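Local coordinates for Sodium/calcium exchanger regulatory protein 1 (Loligo pealei, PDB 3PP6), which binds fatty acids such as palmitoleate, which it may transport, and, when phosphorylated, stimulates the Na+/Ca2+ exchanger of squid optic nerve, at residues Ala5-Leu10 and Thr37-Ile42; Asp87-Ile92 and Ser104-Asp109; Gly67-Glu72 and Lys81-Ile86. The protein carries 1 engineered substitution. All coordinates share one frame; numbering follows the deposited sequence. Where two conformers were deposited one is given.

Contact 1 (Ala5-Leu10 and Thr37-Ile42); sequences AGKWIL and TPTQEI. With PAM (palmitoleic acid), chain D.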
loop_
_atom_site.group_PDB
_atom_site.type_symbol
_atom_site.label_atom_id
_atom_site.label_comp_id
_atom_site.label_asym_id
_atom_site.label_seq_id
_atom_site.Cartn_x
_atom_site.Cartn_y
_atom_site.Cartn_z
ATOM N N ALA A 5 10.882 4.942 5.791
ATOM C CA ALA A 5 10.653 4.679 7.212
ATOM C C ALA A 5 10.043 5.856 7.973
ATOM O O ALA A 5 10.407 7.020 7.752
ATOM C CB ALA A 5 11.943 4.195 7.907
ATOM N N GLY A 6 9.126 5.544 8.886
ATOM C CA GLY A 6 8.442 6.559 9.667
ATOM C C GLY A 6 6.929 6.432 9.584
ATOM O O GLY A 6 6.393 5.400 9.168
ATOM N N LYS A 7 6.236 7.491 9.978
ATOM C CA LYS A 7 4.786 7.482 9.972
ATOM C C LYS A 7 4.251 8.526 8.999
ATOM O O LYS A 7 4.788 9.647 8.891
ATOM C CB LYS A 7 4.247 7.708 11.377
ATOM C CG LYS A 7 2.746 7.616 11.482
ATOM C CD LYS A 7 2.295 7.202 12.876
ATOM C CE LYS A 7 0.773 7.246 12.966
ATOM N NZ LYS A 7 0.277 6.986 14.346
ATOM N N TRP A 8 3.181 8.152 8.302
ATOM C CA TRP A 8 2.663 8.931 7.192
ATOM C C TRP A 8 1.146 8.986 7.305
ATOM O O TRP A 8 0.527 8.058 7.831
ATOM C CB TRP A 8 3.037 8.234 5.880
ATOM C CG TRP A 8 4.510 7.992 5.661
ATOM C CD1 TRP A 8 5.224 6.858 5.965
ATOM C CD2 TRP A 8 5.437 8.893 5.053
ATOM N NE1 TRP A 8 6.540 7.012 5.588
ATOM C CE2 TRP A 8 6.692 8.254 5.022
ATOM C CE3 TRP A 8 5.323 10.189 4.527
ATOM C CZ2 TRP A 8 7.824 8.863 4.488
ATOM C CZ3 TRP A 8 6.444 10.793 4.009
ATOM C CH2 TRP A 8 7.684 10.128 3.990
ATOM N N ILE A 9 0.545 10.060 6.798
ATOM C CA ILE A 9 -0.906 10.201 6.830
ATOM C C ILE A 9 -1.377 10.676 5.451
ATOM O O ILE A 9 -0.667 11.409 4.757
ATOM C CB ILE A 9 -1.354 11.167 7.956
ATOM C CG1 ILE A 9 -2.885 11.205 8.064
ATOM C CG2 ILE A 9 -0.786 12.578 7.716
ATOM C CD1 ILE A 9 -3.390 12.049 9.221
ATOM N N LEU A 10 -2.545 10.215 5.029
ATOM C CA LEU A 10 -3.008 10.492 3.685
ATOM C C LEU A 10 -3.199 11.986 3.494
ATOM O O LEU A 10 -3.776 12.646 4.348
ATOM C CB LEU A 10 -4.330 9.773 3.417
ATOM C CG LEU A 10 -4.881 9.948 1.999
ATOM C CD1 LEU A 10 -4.035 9.183 0.969
ATOM C CD2 LEU A 10 -6.335 9.494 1.925
ATOM N N THR A 37 -9.122 8.328 6.208
ATOM C CA THR A 37 -7.871 9.072 6.099
ATOM C C THR A 37 -6.786 8.282 6.841
ATOM O O THR A 37 -6.405 8.616 7.977
ATOM C CB THR A 37 -8.032 10.497 6.665
ATOM O OG1 THR A 37 -9.128 11.139 5.997
ATOM C CG2 THR A 37 -6.770 11.330 6.450
ATOM N N PRO A 38 -6.269 7.228 6.190
ATOM C CA PRO A 38 -5.365 6.304 6.890
ATOM C C PRO A 38 -3.952 6.815 7.155
ATOM O O PRO A 38 -3.435 7.694 6.469
ATOM C CB PRO A 38 -5.292 5.092 5.956
ATOM C CG PRO A 38 -5.694 5.619 4.588
ATOM C CD PRO A 38 -6.647 6.749 4.846
ATOM N N THR A 39 -3.336 6.219 8.167
ATOM C CA THR A 39 -1.903 6.348 8.392
ATOM C C THR A 39 -1.164 5.091 7.944
ATOM O O THR A 39 -1.720 3.986 7.995
ATOM C CB THR A 39 -1.595 6.571 9.889
ATOM O OG1 THR A 39 -2.193 5.519 10.659
ATOM C CG2 THR A 39 -2.154 7.921 10.354
ATOM N N GLN A 40 0.092 5.257 7.523
ATOM C CA GLN A 40 0.994 4.127 7.313
ATOM C C GLN A 40 2.212 4.258 8.221
ATOM O O GLN A 40 2.879 5.297 8.239
ATOM C CB GLN A 40 1.465 4.050 5.863
ATOM C CG GLN A 40 0.457 3.432 4.914
ATOM C CD GLN A 40 1.032 3.188 3.538
ATOM O OE1 GLN A 40 2.138 2.657 3.396
ATOM N NE2 GLN A 40 0.291 3.608 2.505
ATOM N N GLU A 41 2.519 3.217 8.980
ATOM C CA GLU A 41 3.763 3.264 9.751
ATOM C C GLU A 41 4.725 2.209 9.254
ATOM O O GLU A 41 4.420 1.003 9.267
ATOM C CB GLU A 41 3.533 3.132 11.252
ATOM C CG GLU A 41 4.828 3.398 12.034
ATOM C CD GLU A 41 4.585 3.580 13.512
ATOM O OE1 GLU A 41 3.596 3.008 14.015
ATOM O OE2 GLU A 41 5.380 4.292 14.167
ATOM N N ILE A 42 5.884 2.671 8.805
ATOM C CA ILE A 42 6.810 1.817 8.103
ATOM C C ILE A 42 8.114 1.681 8.874
ATOM O O ILE A 42 8.759 2.677 9.183
ATOM C CB ILE A 42 7.094 2.379 6.716
ATOM C CG1 ILE A 42 5.782 2.445 5.911
ATOM C CG2 ILE A 42 8.138 1.537 6.003
ATOM C CD1 ILE A 42 5.950 2.932 4.518
HETATM C C1 PAM D . -3.464 2.744 1.712
HETATM O O1 PAM D . -4.422 3.539 1.744
HETATM O O2 PAM D . -2.465 2.864 2.449
HETATM C C2 PAM D . -3.519 1.587 0.747
HETATM C C3 PAM D . -4.843 0.836 0.872
HETATM C C4 PAM D . -4.776 -0.449 0.053
HETATM C C5 PAM D . -5.821 -1.474 0.468
HETATM C C6 PAM D . -6.967 -1.544 -0.530
HETATM C C7 PAM D . -8.206 -0.910 0.084
HETATM C C8 PAM D . -9.311 -1.927 0.312
HETATM C C9 PAM D . -10.442 -1.226 1.035
HETATM C C10 PAM D . -10.659 -1.374 2.345
HETATM C C11 PAM D . -9.785 -2.263 3.201
HETATM C C12 PAM D . -9.936 -1.899 4.677
HETATM C C13 PAM D . -9.470 -0.464 4.923
HETATM C C14 PAM D . -8.458 -0.389 6.064
HETATM C C15 PAM D . -7.347 -1.420 5.887
HETATM C C16 PAM D . -6.408 -1.065 4.754
HETATM O O HOH W 1 -2.607 5.675 13.517
#
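W8 and Q40 form an antiparallel hydrogen-bonded pair at the middle of a two-strand ladder in the beta-barrel of this fatty-acid binding protein, where strand 6-13 lies beside strand 39-45 although the two helices of the fold come between them in the chain. The tight side faces the barrel interior with W8, Q40 and I42. Here the backbone O of Q40 lies at the edge of the indole, near its plane, 3.6 Å from W8 CD1, and I42 CD1 nears the same CD1 obliquely at 4.2 Å. W8 NE1 is satisfied by L4 O, and R129 and M112 touch the W8 side chain. At the end next to the ligand, L10 CD2 lies 4.0 Å from P38 CD, the two side chains side by side and pointing the same way. The other side, with K7, I9, T39 and E41, is looser and partly open to solvent. K7 carries CG anti to its own N (chi1 -176°) and stays extended, which lays CE across T39 at 3.9 Å from CB. Its NZ stops 5.2 Å from E41 OE1, too far for a salt bridge, and reaches T39 OG1 through a water that it holds weakly. Inside the barrel Q40 is gripped at both ends of its amide: OE1 accepts from R105 NE, and NE2 makes a weak, bent bond of 2.9 Å to palmitoleic acid O2.

Contact 2 (Asp87-Ile92 and Ser104-Asp109); sequences DGNAMI and SREVKD
M91 and R105 exchange two backbone hydrogen bonds, M91 N to R105 O at 2.9 Å and R105 N to M91 O at 3.0 Å, and so form the antiparallel hydrogen-bonded pair that ties the beta hairpin of strands 90-96 and 101-108 together in the barrel wall. On the outer face beside this pair, A90 CB meets E106 CB at 3.8 Å, and I92 CD1 presses on S104 CB at 3.4 Å, tighter than usual for two carbons. E106 is stretched out, its CG turned opposite the backbone N (chi1 180°), which carries the carboxylate alongside N89, where OE1 stands 3.7 Å from N89 CB. No direct polar bond joins these two side chains. Instead, one water donates to E106 OE1 and to V107 O and accepts weakly from N89 ND2, while another accepts from N89 N and donates to the same OE1. N89 is delivered to this position by the type II' turn from D87 to A90, in which G88 takes a positive phi of 71° and the backbones of D87 and A90 bond to each other both ways. On the inner face, M91, in the conformer given, packs against L4, I66 and W49, and R105 lies against M112, M114 and I51. The guanidinium of R105 is held by several partners: besides its bond to Q40, NH1 donates to Q93 OE1. That NH1 also donates to a water 2.9 Å away, which in turn donates to M91 O at 2.7 Å.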
loop_
_atom_site.group_PDB
_atom_site.type_symbol
_atom_site.label_atom_id
_atom_site.label_comp_id
_atom_site.label_asym_id
_atom_site.label_seq_id
_atom_site.Cartn_x
_atom_site.Cartn_y
_atom_site.Cartn_z
ATOM N N ASP A 87 13.601 -0.807 -6.168
ATOM C CA ASP A 87 14.111 -0.230 -7.399
ATOM C C ASP A 87 14.500 1.222 -7.141
ATOM O O ASP A 87 13.683 2.138 -7.290
ATOM C CB ASP A 87 13.073 -0.321 -8.519
ATOM C CG ASP A 87 13.700 -0.184 -9.906
ATOM O OD1 ASP A 87 14.902 0.162 -9.988
ATOM O OD2 ASP A 87 12.994 -0.413 -10.913
ATOM N N GLY A 88 15.748 1.427 -6.735
ATOM C CA GLY A 88 16.249 2.761 -6.474
ATOM C C GLY A 88 15.645 3.344 -5.217
ATOM O O GLY A 88 15.887 2.844 -4.119
ATOM N N ASN A 89 14.854 4.400 -5.372
ATOM C CA ASN A 89 14.244 5.050 -4.214
ATOM C C ASN A 89 12.901 4.435 -3.830
ATOM O O ASN A 89 12.370 4.707 -2.746
ATOM C CB ASN A 89 14.097 6.558 -4.442
ATOM C CG ASN A 89 15.422 7.293 -4.327
ATOM O OD1 ASN A 89 16.407 6.748 -3.819
ATOM N ND2 ASN A 89 15.452 8.537 -4.794
ATOM N N ALA A 90 12.379 3.589 -4.715
ATOM C CA ALA A 90 11.043 3.015 -4.540
ATOM C C ALA A 90 11.083 1.583 -4.026
ATOM O O ALA A 90 11.974 0.804 -4.368
ATOM C CB ALA A 90 10.292 3.054 -5.844
ATOM N N MET A 91 10.127 1.246 -3.167
ATOM C CA MET A 91 9.914 -0.145 -2.797
ATOM C C MET A 91 8.631 -0.590 -3.487
ATOM O O MET A 91 7.579 0.025 -3.290
ATOM C CB MET A 91 9.812 -0.299 -1.285
ATOM C CG MET A 91 9.676 -1.746 -0.846
ATOM S SD MET A 91 7.954 -2.154 -0.541
ATOM C CE MET A 91 7.663 -3.325 -1.735
ATOM N N ILE A 92 8.732 -1.644 -4.293
ATOM C CA ILE A 92 7.622 -2.095 -5.142
ATOM C C ILE A 92 7.009 -3.398 -4.672
ATOM O O ILE A 92 7.712 -4.396 -4.499
ATOM C CB ILE A 92 8.093 -2.364 -6.563
ATOM C CG1 ILE A 92 8.824 -1.156 -7.125
ATOM C CG2 ILE A 92 6.889 -2.735 -7.459
ATOM C CD1 ILE A 92 7.926 -0.144 -7.705
ATOM N N SER A 104 3.572 0.685 -5.439
ATOM C CA SER A 104 4.899 1.248 -5.251
ATOM C C SER A 104 4.812 2.375 -4.254
ATOM O O SER A 104 3.815 3.102 -4.214
ATOM C CB SER A 104 5.437 1.808 -6.559
ATOM O OG SER A 104 4.559 2.789 -7.083
ATOM N N ARG A 105 5.856 2.510 -3.449
ATOM C CA ARG A 105 5.983 3.610 -2.520
ATOM C C ARG A 105 7.349 4.252 -2.780
ATOM O O ARG A 105 8.353 3.548 -2.909
ATOM C CB ARG A 105 5.863 3.108 -1.067
ATOM C CG ARG A 105 4.466 2.555 -0.650
ATOM C CD ARG A 105 4.538 2.017 0.792
ATOM N NE ARG A 105 3.284 1.522 1.355
ATOM C CZ ARG A 105 2.748 0.332 1.087
ATOM N NH1 ARG A 105 3.324 -0.495 0.215
ATOM N NH2 ARG A 105 1.615 -0.016 1.686
ATOM N N GLU A 106 7.381 5.574 -2.898
ATOM C CA GLU A 106 8.638 6.292 -3.146
ATOM C C GLU A 106 8.560 7.671 -2.508
ATOM O O GLU A 106 7.565 8.363 -2.681
ATOM C CB GLU A 106 8.900 6.434 -4.654
ATOM C CG GLU A 106 10.198 7.189 -4.976
ATOM C CD GLU A 106 10.504 7.268 -6.469
ATOM O OE1 GLU A 106 11.558 7.841 -6.827
ATOM O OE2 GLU A 106 9.700 6.762 -7.282
ATOM N N VAL A 107 9.585 8.083 -1.764
ATOM C CA VAL A 107 9.548 9.441 -1.226
ATOM C C VAL A 107 9.971 10.444 -2.314
ATOM O O VAL A 107 11.039 10.320 -2.909
ATOM C CB VAL A 107 10.365 9.630 0.084
ATOM C CG1 VAL A 107 10.243 11.067 0.584
ATOM C CG2 VAL A 107 9.866 8.699 1.176
ATOM N N LYS A 108 9.100 11.413 -2.582
ATOM C CA LYS A 108 9.403 12.523 -3.473
ATOM C C LYS A 108 9.117 13.831 -2.749
ATOM O O LYS A 108 7.988 14.059 -2.321
ATOM C CB LYS A 108 8.535 12.474 -4.737
ATOM C CG LYS A 108 8.668 11.221 -5.589
ATOM C CD LYS A 108 8.175 11.490 -7.015
ATOM C CE LYS A 108 7.876 10.199 -7.769
ATOM N NZ LYS A 108 7.978 10.365 -9.252
ATOM N N ASP A 109 10.134 14.685 -2.617
ATOM C CA ASP A 109 9.956 16.009 -2.023
ATOM C C ASP A 109 9.377 15.899 -0.613
ATOM O O ASP A 109 8.481 16.652 -0.238
ATOM C CB ASP A 109 9.057 16.869 -2.927
ATOM C CG ASP A 109 9.161 18.357 -2.630
ATOM O OD1 ASP A 109 10.174 18.792 -2.041
ATOM O OD2 ASP A 109 8.228 19.100 -3.003
HETATM O O HOH W 2 12.443 9.775 -5.424
HETATM O O HOH W 3 13.670 5.725 -7.982
HETATM O O HOH W 4 5.172 -0.447 -2.047
#

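Contact 3 (Gly67-Glu72 and Lys81-Ile86); sequences GQEFDE and KTTCKI
This is a surface contact of a beta hairpin at one end of the barrel's strand order, in which strand 70-73, preceded by the loop G67-E69, lies antiparallel to strand 79-87, with F70 set against T82. Backbone bonds pair F70 with T82 both ways, and G67 N reaches C84 O at 2.7 Å. The F70 ring has CG between its backbone N and carbonyl carbon (chi1 62°), and this folds it over T82, whose CB sits 4.0 Å from the ring centroid in a CH-pi contact. At the ring's edge lies C84 SG, 3.9 Å from F70 CE1, and F64 meets the ring nearly parallel. An alanine here is likely to leave T82 CB without the ring face it packs on and C84 SG without its edge, and open a gap beside F64. Beside the F70 ring, T82 OG1 donates to the anti lone pair of E72 OE1 at 2.7 Å, an oxygen that also accepts from Q95. On the outer side K81 NZ makes a weak salt bridge of 3.2 Å to D71 OD1 and reaches E69 OE1 through a water. Ring contacts and one short hydroxyl-to-carboxylate hydrogen bond thus hold the inner face, whereas the outer charges are joined by a weak salt bridge and a bridging water, an interaction that solvent probably weakens.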
loop_
_atom_site.group_PDB
_atom_site.type_symbol
_atom_site.label_atom_id
_atom_site.label_comp_id
_atom_site.label_asym_id
_atom_site.label_seq_id
_atom_site.Cartn_x
_atom_site.Cartn_y
_atom_site.Cartn_z
ATOM N N GLY A 67 12.448 -9.392 -1.343
ATOM C CA GLY A 67 12.812 -10.421 -2.297
ATOM C C GLY A 67 12.174 -11.773 -2.032
ATOM O O GLY A 67 12.260 -12.676 -2.860
ATOM N N GLN A 68 11.525 -11.911 -0.882
ATOM C CA GLN A 68 10.955 -13.190 -0.474
ATOM C C GLN A 68 9.429 -13.180 -0.423
ATOM O O GLN A 68 8.823 -12.556 0.450
ATOM C CB GLN A 68 11.534 -13.591 0.885
ATOM C CG GLN A 68 10.701 -14.561 1.696
ATOM C CD GLN A 68 11.252 -14.745 3.095
ATOM O OE1 GLN A 68 12.454 -14.953 3.278
ATOM N NE2 GLN A 68 10.380 -14.653 4.095
ATOM N N GLU A 69 8.815 -13.893 -1.358
ATOM C CA GLU A 69 7.360 -14.000 -1.432
ATOM C C GLU A 69 6.689 -14.423 -0.112
ATOM O O GLU A 69 7.186 -15.292 0.608
ATOM C CB GLU A 69 6.986 -14.976 -2.547
ATOM C CG GLU A 69 5.503 -15.122 -2.784
ATOM C CD GLU A 69 5.207 -15.980 -3.998
ATOM O OE1 GLU A 69 5.244 -17.224 -3.877
ATOM O OE2 GLU A 69 4.938 -15.399 -5.074
ATOM N N PHE A 70 5.566 -13.794 0.208
ATOM C CA PHE A 70 4.792 -14.134 1.408
ATOM C C PHE A 70 3.284 -14.136 1.136
ATOM O O PHE A 70 2.829 -13.518 0.174
ATOM C CB PHE A 70 5.136 -13.184 2.570
ATOM C CG PHE A 70 4.807 -11.729 2.308
ATOM C CD1 PHE A 70 5.620 -10.952 1.500
ATOM C CD2 PHE A 70 3.691 -11.138 2.892
ATOM C CE1 PHE A 70 5.321 -9.612 1.258
ATOM C CE2 PHE A 70 3.396 -9.801 2.667
ATOM C CZ PHE A 70 4.206 -9.039 1.854
ATOM N N ASP A 71 2.511 -14.838 1.967
ATOM C CA ASP A 71 1.050 -14.781 1.886
ATOM C C ASP A 71 0.547 -13.493 2.524
ATOM O O ASP A 71 0.980 -13.109 3.607
ATOM C CB ASP A 71 0.384 -15.985 2.578
ATOM C CG ASP A 71 0.623 -17.297 1.847
ATOM O OD1 ASP A 71 0.992 -17.268 0.660
ATOM O OD2 ASP A 71 0.430 -18.365 2.463
ATOM N N GLU A 72 -0.367 -12.818 1.844
ATOM C CA GLU A 72 -0.945 -11.599 2.377
ATOM C C GLU A 72 -2.453 -11.678 2.197
ATOM O O GLU A 72 -2.936 -12.230 1.209
ATOM C CB GLU A 72 -0.367 -10.371 1.644
ATOM C CG GLU A 72 -1.013 -9.055 2.056
ATOM C CD GLU A 72 -0.459 -7.845 1.311
ATOM O OE1 GLU A 72 0.360 -8.010 0.370
ATOM O OE2 GLU A 72 -0.861 -6.720 1.673
ATOM N N LYS A 81 -0.435 -13.437 -3.116
ATOM C CA LYS A 81 0.977 -13.700 -2.862
ATOM C C LYS A 81 1.831 -12.527 -3.313
ATOM O O LYS A 81 1.837 -12.147 -4.479
ATOM C CB LYS A 81 1.426 -15.000 -3.510
ATOM C CG LYS A 81 0.669 -16.200 -2.968
ATOM C CD LYS A 81 1.496 -17.447 -3.047
ATOM C CE LYS A 81 0.844 -18.583 -2.272
ATOM N NZ LYS A 81 1.881 -19.348 -1.534
ATOM N N THR A 82 2.579 -11.995 -2.364
ATOM C CA THR A 82 3.270 -10.739 -2.525
ATOM C C THR A 82 4.781 -10.910 -2.406
ATOM O O THR A 82 5.265 -11.648 -1.539
ATOM C CB THR A 82 2.793 -9.778 -1.448
ATOM O OG1 THR A 82 1.367 -9.680 -1.528
ATOM C CG2 THR A 82 3.435 -8.393 -1.622
ATOM N N THR A 83 5.504 -10.241 -3.298
ATOM C CA THR A 83 6.962 -10.153 -3.244
ATOM C C THR A 83 7.351 -8.700 -3.364
ATOM O O THR A 83 6.949 -8.019 -4.311
ATOM C CB THR A 83 7.607 -10.899 -4.420
ATOM O OG1 THR A 83 7.049 -12.218 -4.522
ATOM C CG2 THR A 83 9.110 -10.986 -4.229
ATOM N N CYS A 84 8.147 -8.230 -2.414
ATOM C CA CYS A 84 8.555 -6.837 -2.360
ATOM C C CYS A 84 9.999 -6.693 -2.830
ATOM O O CYS A 84 10.858 -7.496 -2.463
ATOM C CB CYS A 84 8.404 -6.349 -0.928
ATOM S SG CYS A 84 6.657 -6.312 -0.415
ATOM N N LYS A 85 10.250 -5.685 -3.662
ATOM C CA LYS A 85 11.588 -5.423 -4.203
ATOM C C LYS A 85 11.952 -3.954 -4.053
ATOM O O LYS A 85 11.082 -3.110 -3.830
ATOM C CB LYS A 85 11.620 -5.746 -5.696
ATOM C CG LYS A 85 10.917 -7.026 -6.080
ATOM C CD LYS A 85 11.916 -8.122 -6.399
ATOM C CE LYS A 85 11.214 -9.366 -6.910
ATOM N NZ LYS A 85 12.099 -10.140 -7.817
ATOM N N ILE A 86 13.236 -3.639 -4.204
ATOM C CA ILE A 86 13.645 -2.247 -4.228
ATOM C C ILE A 86 14.198 -1.841 -5.588
ATOM O O ILE A 86 15.137 -2.455 -6.102
ATOM C CB ILE A 86 14.664 -1.934 -3.135
ATOM C CG1 ILE A 86 13.998 -2.076 -1.769
ATOM C CG2 ILE A 86 15.206 -0.528 -3.314
ATOM C CD1 ILE A 86 14.962 -2.185 -0.644
HETATM O O HOH W 5 8.812 -9.700 -0.189
HETATM O O HOH W 6 4.444 -12.497 -5.435
HETATM O O HOH W 7 4.473 -18.947 -1.458
#

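All three contacts belong to one antiparallel barrel sheet, yet they stand at different distances from the palmitoleic acid. Contact 1 touches the carboxylate through Q40, alongside R125, which also bonds to the ligand; F127, an engineered change at a binding position, has its side chain about 3 Å from that of Q40. Contact 2 stands one shell behind: the R105 side chain is about 5 Å from the ligand and probably fixes the Q40 amide, with R105 NE to Q40 OE1 at 2.6 Å. W8 CH2 also packs on V107 CG2 at 3.8 Å. Contact 3, its E72 side chain about 7 Å from the ligand, continues contact 2 through adjacent strands, I92 N reaching K85 O at 2.8 Å, but lies about 10 Å from contact 1 between nearest atoms.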